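Ps01740 (Pseudomonas sp. UW4, PDB 5UIF) is a homologue of cis-3-chloroacrylic acid dehalogenase in the tautomerase superfamily and probably catalyses related dehalogenation or tautomerisation chemistry. Local coordinates at the interface of chains A and B. Sequence-based numbering; all coordinates share one arbitrary frame. Chains: chain A/B, Ps01740.

Subunit association in this trimeric assembly illustrates how strand pairing and inserted side chains share one interface. All distances here run between the centres of the C-alpha atoms of the contacts. Contacts 1 and 4, about 9 Å apart, share A:Ala51, A:Phe52 and B:Leu42, and both rest on strand 51-53 of chain A running beside strand 40-46 of chain B. Contacts 2 and 3, about 5 Å apart, share A:Arg76 and B:Trp109 and use the 3-10 helix 107-109 of chain B. The two groups stand well apart, contact 1 about 17 Å from contact 3 and contact 4 about 26 Å from contact 2, and so grip the neighbouring subunit at separate places.

Contact 1: the interface of chains A and B. Residues chain A 51-53, 60, 62, 96, 99; chain B 37, 39-40, 42.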
loop_
_atom_site.group_PDB
_atom_site.type_symbol
_atom_site.label_atom_id
_atom_site.label_comp_id
_atom_site.label_asym_id
_atom_site.label_seq_id
_atom_site.Cartn_x
_atom_site.Cartn_y
_atom_site.Cartn_z
ATOM N N ALA A 51 -4.253 -14.918 -0.814
ATOM C CA ALA A 51 -5.412 -14.033 -0.811
ATOM C C ALA A 51 -6.590 -14.723 -0.133
ATOM O O ALA A 51 -6.993 -15.816 -0.534
ATOM C CB ALA A 51 -5.774 -13.620 -2.228
ATOM N N PHE A 52 -7.139 -14.087 0.895
ATOM C CA PHE A 52 -8.200 -14.704 1.681
ATOM C C PHE A 52 -9.452 -13.839 1.768
ATOM O O PHE A 52 -9.374 -12.614 1.849
ATOM C CB PHE A 52 -7.698 -15.023 3.091
ATOM C CG PHE A 52 -6.660 -16.107 3.134
ATOM C CD1 PHE A 52 -5.324 -15.818 2.906
ATOM C CD2 PHE A 52 -7.019 -17.416 3.409
ATOM C CE1 PHE A 52 -4.368 -16.814 2.948
ATOM C CE2 PHE A 52 -6.067 -18.416 3.452
ATOM C CZ PHE A 52 -4.740 -18.115 3.221
ATOM N N THR A 53 -10.604 -14.499 1.747
ATOM C CA THR A 53 -11.887 -13.846 1.970
ATOM C C THR A 53 -12.724 -14.715 2.901
ATOM O O THR A 53 -12.933 -15.899 2.629
ATOM C CB THR A 53 -12.648 -13.601 0.654
ATOM O OG1 THR A 53 -11.882 -12.730 -0.188
ATOM C CG2 THR A 53 -14.003 -12.969 0.928
ATOM N N PRO A 60 -9.973 -12.247 -4.458
ATOM C CA PRO A 60 -10.536 -10.898 -4.534
ATOM C C PRO A 60 -9.664 -9.975 -5.376
ATOM O O PRO A 60 -8.494 -10.277 -5.609
ATOM C CB PRO A 60 -10.559 -10.450 -3.072
ATOM C CG PRO A 60 -9.405 -11.164 -2.462
ATOM C CD PRO A 60 -9.325 -12.499 -3.158
ATOM N N ILE A 62 -8.386 -5.984 -5.576
ATOM C CA ILE A 62 -8.321 -4.724 -4.847
ATOM C C ILE A 62 -7.676 -3.625 -5.684
ATOM O O ILE A 62 -6.507 -3.717 -6.059
ATOM C CB ILE A 62 -7.542 -4.871 -3.523
ATOM C CG1 ILE A 62 -8.302 -5.772 -2.545
ATOM C CG2 ILE A 62 -7.303 -3.509 -2.892
ATOM C CD1 ILE A 62 -8.000 -7.252 -2.688
ATOM N N ASN A 96 -18.888 -8.952 -5.608
ATOM C CA ASN A 96 -18.585 -9.240 -4.212
ATOM C C ASN A 96 -17.124 -9.627 -4.009
ATOM O O ASN A 96 -16.666 -9.784 -2.878
ATOM C CB ASN A 96 -19.494 -10.353 -3.690
ATOM C CG ASN A 96 -20.953 -9.945 -3.654
ATOM O OD1 ASN A 96 -21.278 -8.785 -3.399
ATOM N ND2 ASN A 96 -21.842 -10.897 -3.913
ATOM N N VAL A 99 -13.015 -4.898 -4.881
ATOM C CA VAL A 99 -13.024 -3.767 -3.959
ATOM C C VAL A 99 -12.243 -2.586 -4.526
ATOM O O VAL A 99 -11.078 -2.723 -4.899
ATOM C CB VAL A 99 -12.431 -4.151 -2.588
ATOM C CG1 VAL A 99 -12.344 -2.931 -1.684
ATOM C CG2 VAL A 99 -13.263 -5.246 -1.936
ATOM N N SER B 37 -17.634 -12.118 5.305
ATOM C CA SER B 37 -17.597 -12.084 3.847
ATOM C C SER B 37 -16.983 -10.794 3.305
ATOM O O SER B 37 -16.552 -10.741 2.153
ATOM C CB SER B 37 -19.006 -12.265 3.279
ATOM O OG SER B 37 -19.853 -11.196 3.667
ATOM N N VAL B 39 -14.426 -9.292 4.928
ATOM C CA VAL B 39 -13.045 -9.257 5.399
ATOM C C VAL B 39 -12.087 -9.919 4.411
ATOM O O VAL B 39 -12.220 -11.102 4.099
ATOM C CB VAL B 39 -12.903 -9.943 6.770
ATOM C CG1 VAL B 39 -11.465 -9.858 7.256
ATOM C CG2 VAL B 39 -13.848 -9.308 7.779
ATOM N N HIS B 40 -11.122 -9.144 3.927
ATOM C CA HIS B 40 -10.114 -9.651 3.003
ATOM C C HIS B 40 -8.720 -9.558 3.615
ATOM O O HIS B 40 -8.309 -8.494 4.079
ATOM C CB HIS B 40 -10.153 -8.879 1.682
ATOM C CG HIS B 40 -11.493 -8.880 1.017
ATOM N ND1 HIS B 40 -11.935 -9.923 0.230
ATOM C CD2 HIS B 40 -12.488 -7.962 1.016
ATOM C CE1 HIS B 40 -13.144 -9.648 -0.223
ATOM N NE2 HIS B 40 -13.503 -8.464 0.239
ATOM N N LEU B 42 -4.652 -10.218 2.789
ATOM C CA LEU B 42 -3.687 -10.427 1.717
ATOM C C LEU B 42 -2.272 -10.598 2.261
ATOM O O LEU B 42 -1.856 -9.881 3.173
ATOM C CB LEU B 42 -3.727 -9.257 0.733
ATOM C CG LEU B 42 -5.110 -8.833 0.233
ATOM C CD1 LEU B 42 -4.990 -7.626 -0.680
ATOM C CD2 LEU B 42 -5.805 -9.983 -0.478
#
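B:His40 lays its imidazole among A:Thr53, A:Pro60 and A:Val99, and hides 79 Å² of surface in doing so. Its ND1 shares a hydrogen bond of 2.8 Å with OG1, the hydroxyl of A:Thr53; the heavy atoms do not show which one donates. The two side chains lie side by side and point the same way. The methyl CG2 of A:Thr53 sits 3.6 Å from CE1 of the imidazole, displaced toward one face. On the other side of the ring plane, and both outside its rim, come A:Pro60 CB near ND1 and A:Val99 CG2, which meets the ring tip to tip 3.9 Å from NE2. The imidazole is thus flanked on both sides and tied at one nitrogen.

The hydroxyl of A:Thr53 is placed by its torsion: OG1 stands anti to the carbonyl carbon (chi1 -62°), which turns CG2 toward CE1 and the carbonyl O of B:Ser37. Further along, A:Ile62 CD1 and B:Leu42 CD1 meet tip to tip at 3.6 Å, and A:Ala51 CB lies 4.0 Å from B:Leu42 CD2. Antiparallel pairing of A:Thr53 with B:His40, and of A:Ala51 with B:Leu42, sets the register behind these groups. The patch joins strand edges of two subunits through a side-chain hydrogen bond and the apolar contacts around it, as expected in the trimers of this family.

Contact 2: the interface of chains A and B. Residues chain A 73, 76, 80; chain B 108-110.
A:Arg76 stacks its guanidinium on the indole of B:Trp109, a cation-pi contact between helix 73-91 of one subunit and the 3-10 helix 107-109 of the next. The planes are only 16° apart. CZ stands over the five-membered ring, 3.4 Å from its centroid, while NH2 reaches over the six-membered ring. The arginine leaves its helix with CG anti to the backbone N (chi1 -176°) and bends at chi3, which lays the flat end on the indole instead of pointing it past the ring.

A:Gln73, one helical turn earlier, would help steady this arrangement. Its OE1 accepts a hydrogen bond of 3.1 Å from A:Arg76 NE, lying close to the guanidinium plane, so the group is held at its edge while the indole takes its face. The other end of the same amide turns across the interface: NE2 donates to the backbone O of B:Ser108 at 3.1 Å, approaching from above the carbonyl plane. One glutamine amide therefore holds its own subunit's arginine and the partner's main chain together.

Packing is looser toward A:Leu80 and B:Ala110, where the contacts are apolar or carbon to oxygen and B:Ala110 hides 4 Å² of surface. The leucine offers its two methyls to backbone oxygens: CD1 lies 3.4 Å from the O of B:Ser108, and CD2 lies 3.6 Å from the O of B:Trp109.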
loop_
_atom_site.group_PDB
_atom_site.type_symbol
_atom_site.label_atom_id
_atom_site.label_comp_id
_atom_site.label_asym_id
_atom_site.label_seq_id
_atom_site.Cartn_x
_atom_site.Cartn_y
_atom_site.Cartn_z
ATOM N N GLN A 73 -17.639 14.896 -3.165
ATOM C CA GLN A 73 -17.912 13.472 -3.006
ATOM C C GLN A 73 -18.487 12.854 -4.276
ATOM O O GLN A 73 -18.191 11.704 -4.606
ATOM C CB GLN A 73 -18.867 13.243 -1.831
ATOM C CG GLN A 73 -19.314 11.799 -1.660
ATOM C CD GLN A 73 -18.150 10.829 -1.588
ATOM O OE1 GLN A 73 -17.124 11.113 -0.967
ATOM N NE2 GLN A 73 -18.301 9.676 -2.230
ATOM N N ARG A 76 -15.734 11.690 -6.485
ATOM C CA ARG A 76 -15.117 10.455 -6.013
ATOM C C ARG A 76 -15.972 9.238 -6.348
ATOM O O ARG A 76 -15.473 8.244 -6.874
ATOM C CB ARG A 76 -14.880 10.517 -4.505
ATOM C CG ARG A 76 -14.146 9.313 -3.943
ATOM C CD ARG A 76 -14.279 9.253 -2.433
ATOM N NE ARG A 76 -14.229 10.582 -1.831
ATOM C CZ ARG A 76 -13.109 11.213 -1.498
ATOM N NH1 ARG A 76 -13.165 12.421 -0.955
ATOM N NH2 ARG A 76 -11.932 10.637 -1.709
ATOM N N LEU A 80 -15.206 5.842 -8.398
ATOM C CA LEU A 80 -15.405 4.521 -7.804
ATOM C C LEU A 80 -16.269 3.625 -8.683
ATOM O O LEU A 80 -15.903 2.484 -8.973
ATOM C CB LEU A 80 -16.045 4.649 -6.419
ATOM C CG LEU A 80 -15.152 5.069 -5.253
ATOM C CD1 LEU A 80 -15.995 5.396 -4.033
ATOM C CD2 LEU A 80 -14.162 3.966 -4.929
ATOM N N SER B 108 -17.785 6.396 2.167
ATOM C CA SER B 108 -17.981 7.026 0.868
ATOM C C SER B 108 -16.763 6.864 -0.039
ATOM O O SER B 108 -16.835 7.124 -1.239
ATOM C CB SER B 108 -18.296 8.512 1.044
ATOM O OG SER B 108 -19.330 8.707 1.993
ATOM N N TRP B 109 -15.646 6.431 0.540
ATOM C CA TRP B 109 -14.388 6.359 -0.196
ATOM C C TRP B 109 -14.122 4.965 -0.755
ATOM O O TRP B 109 -13.209 4.776 -1.559
ATOM C CB TRP B 109 -13.221 6.789 0.699
ATOM C CG TRP B 109 -13.257 8.239 1.094
ATOM C CD1 TRP B 109 -14.323 9.088 1.017
ATOM C CD2 TRP B 109 -12.169 9.010 1.623
ATOM N NE1 TRP B 109 -13.969 10.336 1.467
ATOM C CE2 TRP B 109 -12.655 10.315 1.844
ATOM C CE3 TRP B 109 -10.837 8.721 1.931
ATOM C CZ2 TRP B 109 -11.850 11.330 2.360
ATOM C CZ3 TRP B 109 -10.041 9.731 2.441
ATOM C CH2 TRP B 109 -10.551 11.019 2.652
ATOM N N ALA B 110 -14.918 3.992 -0.328
ATOM C CA ALA B 110 -14.761 2.622 -0.798
ATOM C C ALA B 110 -16.037 2.115 -1.459
ATOM O O ALA B 110 -17.129 2.617 -1.192
ATOM C CB ALA B 110 -14.362 1.709 0.351
#

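Contact 3: the interface of chains A and B. Residues chain A 76, 101-104; chain B 105, 109.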
loop_
_atom_site.group_PDB
_atom_site.type_symbol
_atom_site.label_atom_id
_atom_site.label_comp_id
_atom_site.label_asym_id
_atom_site.label_seq_id
_atom_site.Cartn_x
_atom_site.Cartn_y
_atom_site.Cartn_z
ATOM N N ARG A 76 -15.734 11.690 -6.485
ATOM C CA ARG A 76 -15.117 10.455 -6.013
ATOM C C ARG A 76 -15.972 9.238 -6.348
ATOM O O ARG A 76 -15.473 8.244 -6.874
ATOM C CB ARG A 76 -14.880 10.517 -4.505
ATOM C CG ARG A 76 -14.146 9.313 -3.943
ATOM C CD ARG A 76 -14.279 9.253 -2.433
ATOM N NE ARG A 76 -14.229 10.582 -1.831
ATOM C CZ ARG A 76 -13.109 11.213 -1.498
ATOM N NH1 ARG A 76 -13.165 12.421 -0.955
ATOM N NH2 ARG A 76 -11.932 10.637 -1.709
ATOM N N ALA A 101 -11.156 1.537 -3.819
ATOM C CA ALA A 101 -11.065 2.612 -2.836
ATOM C C ALA A 101 -10.319 3.821 -3.395
ATOM O O ALA A 101 -9.221 3.692 -3.937
ATOM C CB ALA A 101 -10.388 2.112 -1.569
ATOM N N VAL A 102 -10.926 4.996 -3.261
ATOM C CA VAL A 102 -10.310 6.240 -3.707
ATOM C C VAL A 102 -10.171 7.209 -2.537
ATOM O O VAL A 102 -11.143 7.843 -2.125
ATOM C CB VAL A 102 -11.123 6.907 -4.835
ATOM C CG1 VAL A 102 -10.467 8.208 -5.267
ATOM C CG2 VAL A 102 -11.264 5.962 -6.018
ATOM N N VAL A 103 -8.959 7.320 -2.003
ATOM C CA VAL A 103 -8.720 8.149 -0.826
ATOM C C VAL A 103 -8.135 9.515 -1.183
ATOM O O VAL A 103 -7.444 9.667 -2.192
ATOM C CB VAL A 103 -7.778 7.448 0.172
ATOM C CG1 VAL A 103 -8.431 6.185 0.715
ATOM C CG2 VAL A 103 -6.449 7.124 -0.489
ATOM N N ASP A 104 -8.422 10.505 -0.345
ATOM C CA ASP A 104 -7.909 11.855 -0.542
ATOM C C ASP A 104 -6.512 12.014 0.038
ATOM O O ASP A 104 -6.247 11.610 1.170
ATOM C CB ASP A 104 -8.848 12.889 0.086
ATOM C CG ASP A 104 -10.047 13.193 -0.785
ATOM O OD1 ASP A 104 -9.976 12.942 -2.007
ATOM O OD2 ASP A 104 -11.061 13.690 -0.250
ATOM N N ILE B 105 -11.028 4.405 6.705
ATOM C CA ILE B 105 -11.450 4.842 5.382
ATOM C C ILE B 105 -12.951 5.089 5.395
ATOM O O ILE B 105 -13.726 4.163 5.627
ATOM C CB ILE B 105 -11.113 3.807 4.291
ATOM C CG1 ILE B 105 -9.601 3.603 4.186
ATOM C CG2 ILE B 105 -11.681 4.246 2.949
ATOM C CD1 ILE B 105 -9.196 2.636 3.097
ATOM N N TRP B 109 -15.646 6.431 0.540
ATOM C CA TRP B 109 -14.388 6.359 -0.196
ATOM C C TRP B 109 -14.122 4.965 -0.755
ATOM O O TRP B 109 -13.209 4.776 -1.559
ATOM C CB TRP B 109 -13.221 6.789 0.699
ATOM C CG TRP B 109 -13.257 8.239 1.094
ATOM C CD1 TRP B 109 -14.323 9.088 1.017
ATOM C CD2 TRP B 109 -12.169 9.010 1.623
ATOM N NE1 TRP B 109 -13.969 10.336 1.467
ATOM C CE2 TRP B 109 -12.655 10.315 1.844
ATOM C CE3 TRP B 109 -10.837 8.721 1.931
ATOM C CZ2 TRP B 109 -11.850 11.330 2.360
ATOM C CZ3 TRP B 109 -10.041 9.731 2.441
ATOM C CH2 TRP B 109 -10.551 11.019 2.652
#
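Strand 98-105 of chain A receives the 3-10 helix 107-109 of chain B, where B:Trp109 meets A:Val102, A:Val103 and A:Asp104. The backbone N of A:Val102 donates to the backbone O of B:Trp109 at 2.9 Å. From that anchor the benzo part of the indole packs against the main chain of A:Val103 and A:Asp104. CE3 is 3.5 Å from A:Val103 CA, and CH2 is 3.6 Å from A:Asp104 CB. The valine and aspartate side chains cross the indole at about a right angle.

This strand segment and the stacked A:Arg76 lie against the same face of the indole. They are also bonded to each other. NH1 of A:Arg76 forms a salt bridge of 2.6 Å with OD2 of A:Asp104, approaching from above the carboxylate plane while OD2 stays in the guanidinium plane. NH2 donates to the backbone O of A:Val102 at 2.9 Å. With CG anti to its carbonyl carbon (chi1 -80°), A:Asp104 puts its carboxylate beside the guanidinium, its plane turned 61° from the indole.

B:Trp109 hides 107 Å² here. The site lays one subunit's tryptophan over a surface built by a helix arginine and a strand of its neighbour, which may fix how the two subunits sit.

Contact 4: the interface of chains A and B. Residues chain A 49-52; chain B 17-18, 21, 41-43.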
loop_
_atom_site.group_PDB
_atom_site.type_symbol
_atom_site.label_atom_id
_atom_site.label_comp_id
_atom_site.label_asym_id
_atom_site.label_seq_id
_atom_site.Cartn_x
_atom_site.Cartn_y
_atom_site.Cartn_z
ATOM N N GLY A 49 -2.986 -18.663 -2.858
ATOM C CA GLY A 49 -3.061 -19.094 -1.475
ATOM C C GLY A 49 -2.618 -18.013 -0.508
ATOM O O GLY A 49 -2.446 -18.267 0.684
ATOM N N SER A 50 -2.427 -16.804 -1.026
ATOM C CA SER A 50 -2.035 -15.669 -0.197
ATOM C C SER A 50 -3.129 -14.607 -0.178
ATOM O O SER A 50 -2.956 -13.531 0.395
ATOM C CB SER A 50 -0.720 -15.065 -0.694
ATOM O OG SER A 50 0.312 -16.037 -0.712
ATOM N N ALA A 51 -4.253 -14.918 -0.814
ATOM C CA ALA A 51 -5.412 -14.033 -0.811
ATOM C C ALA A 51 -6.590 -14.723 -0.133
ATOM O O ALA A 51 -6.993 -15.816 -0.534
ATOM C CB ALA A 51 -5.774 -13.620 -2.228
ATOM N N PHE A 52 -7.139 -14.087 0.895
ATOM C CA PHE A 52 -8.200 -14.704 1.681
ATOM C C PHE A 52 -9.452 -13.839 1.768
ATOM O O PHE A 52 -9.374 -12.614 1.849
ATOM C CB PHE A 52 -7.698 -15.023 3.091
ATOM C CG PHE A 52 -6.660 -16.107 3.134
ATOM C CD1 PHE A 52 -5.324 -15.818 2.906
ATOM C CD2 PHE A 52 -7.019 -17.416 3.409
ATOM C CE1 PHE A 52 -4.368 -16.814 2.948
ATOM C CE2 PHE A 52 -6.067 -18.416 3.452
ATOM C CZ PHE A 52 -4.740 -18.115 3.221
ATOM N N ARG B 17 -0.130 -18.695 7.046
ATOM C CA ARG B 17 -0.965 -17.736 6.337
ATOM C C ARG B 17 -2.439 -18.044 6.561
ATOM O O ARG B 17 -3.253 -17.136 6.719
ATOM C CB ARG B 17 -0.645 -17.739 4.842
ATOM C CG ARG B 17 0.653 -17.034 4.495
ATOM C CD ARG B 17 0.760 -16.781 3.005
ATOM N NE ARG B 17 0.901 -18.015 2.240
ATOM C CZ ARG B 17 2.066 -18.603 1.986
ATOM N NH1 ARG B 17 3.191 -18.070 2.443
ATOM N NH2 ARG B 17 2.105 -19.724 1.279
ATOM N N GLN B 18 -2.775 -19.330 6.583
ATOM C CA GLN B 18 -4.144 -19.753 6.841
ATOM C C GLN B 18 -4.561 -19.359 8.255
ATOM O O GLN B 18 -5.602 -18.734 8.446
ATOM C CB GLN B 18 -4.292 -21.263 6.639
ATOM C CG GLN B 18 -5.681 -21.807 6.948
ATOM C CD GLN B 18 -6.741 -21.307 5.980
ATOM O OE1 GLN B 18 -6.495 -21.185 4.781
ATOM N NE2 GLN B 18 -7.927 -21.014 6.501
ATOM N N ALA B 21 -4.937 -15.644 8.619
ATOM C CA ALA B 21 -6.110 -15.189 7.880
ATOM C C ALA B 21 -7.396 -15.416 8.672
ATOM O O ALA B 21 -8.276 -14.558 8.692
ATOM C CB ALA B 21 -6.190 -15.887 6.534
ATOM N N VAL B 41 -7.997 -10.673 3.616
ATOM C CA VAL B 41 -6.627 -10.688 4.114
ATOM C C VAL B 41 -5.661 -11.059 2.996
ATOM O O VAL B 41 -5.828 -12.081 2.330
ATOM C CB VAL B 41 -6.456 -11.671 5.288
ATOM C CG1 VAL B 41 -5.004 -11.702 5.743
ATOM C CG2 VAL B 41 -7.371 -11.287 6.442
ATOM N N LEU B 42 -4.652 -10.218 2.789
ATOM C CA LEU B 42 -3.687 -10.427 1.717
ATOM C C LEU B 42 -2.272 -10.598 2.261
ATOM O O LEU B 42 -1.856 -9.881 3.173
ATOM C CB LEU B 42 -3.727 -9.257 0.733
ATOM C CG LEU B 42 -5.110 -8.833 0.233
ATOM C CD1 LEU B 42 -4.990 -7.626 -0.680
ATOM C CD2 LEU B 42 -5.805 -9.983 -0.478
ATOM N N PHE B 43 -1.535 -11.548 1.696
ATOM C CA PHE B 43 -0.158 -11.791 2.107
ATOM C C PHE B 43 0.820 -11.504 0.971
ATOM O O PHE B 43 0.830 -12.197 -0.046
ATOM C CB PHE B 43 0.009 -13.231 2.596
ATOM C CG PHE B 43 -0.788 -13.549 3.829
ATOM C CD1 PHE B 43 -2.046 -14.121 3.730
ATOM C CD2 PHE B 43 -0.281 -13.272 5.088
ATOM C CE1 PHE B 43 -2.781 -14.412 4.864
ATOM C CE2 PHE B 43 -1.012 -13.560 6.224
ATOM C CZ PHE B 43 -2.263 -14.131 6.113
#
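A:Phe52 lays one ring face against helix 14-32 of chain B, and the same face receives the edge of B:Phe43. The methyl CB of B:Ala21 sits over that face, 3.6 Å from the ring centroid and offset toward the CG side, a CH-pi contact. B:Phe43 points its edge at the CD1-CE1 side of A:Phe52, from the face that also carries B:Ala21: CE1 of B:Phe43 comes 3.5 Å from CE1 of A:Phe52. The two aromatic planes stand 86° apart in an edge-to-face pair with centroids 5.6 Å from each other. At the far end of the A:Phe52 ring the amide of B:Gln18 lies beside CE2, its plane turned steeply from the phenyl. CG of A:Phe52 is anti to the carbonyl carbon (chi1 -68°), which sends the ring off the strand toward the helix.

Second-shell packing steadies the partner ring, since CG of B:Arg17 lies over one face of B:Phe43, toward its rim, within its own chain. A:Ser50 adds its CB, 3.8 Å from B:Phe43 CB.

The main chains of the two strands pair in antiparallel fashion. B:Phe43 N donates to A:Ser50 O at 2.8 Å, and A:Phe52 N to B:Val41 O at 2.8 Å. The return bond runs from B:Val41 N to A:Phe52 O at 3.0 Å. The site thus extends the sheet of one subunit with a short strand of the next and clamps that strand against the helix through A:Phe52.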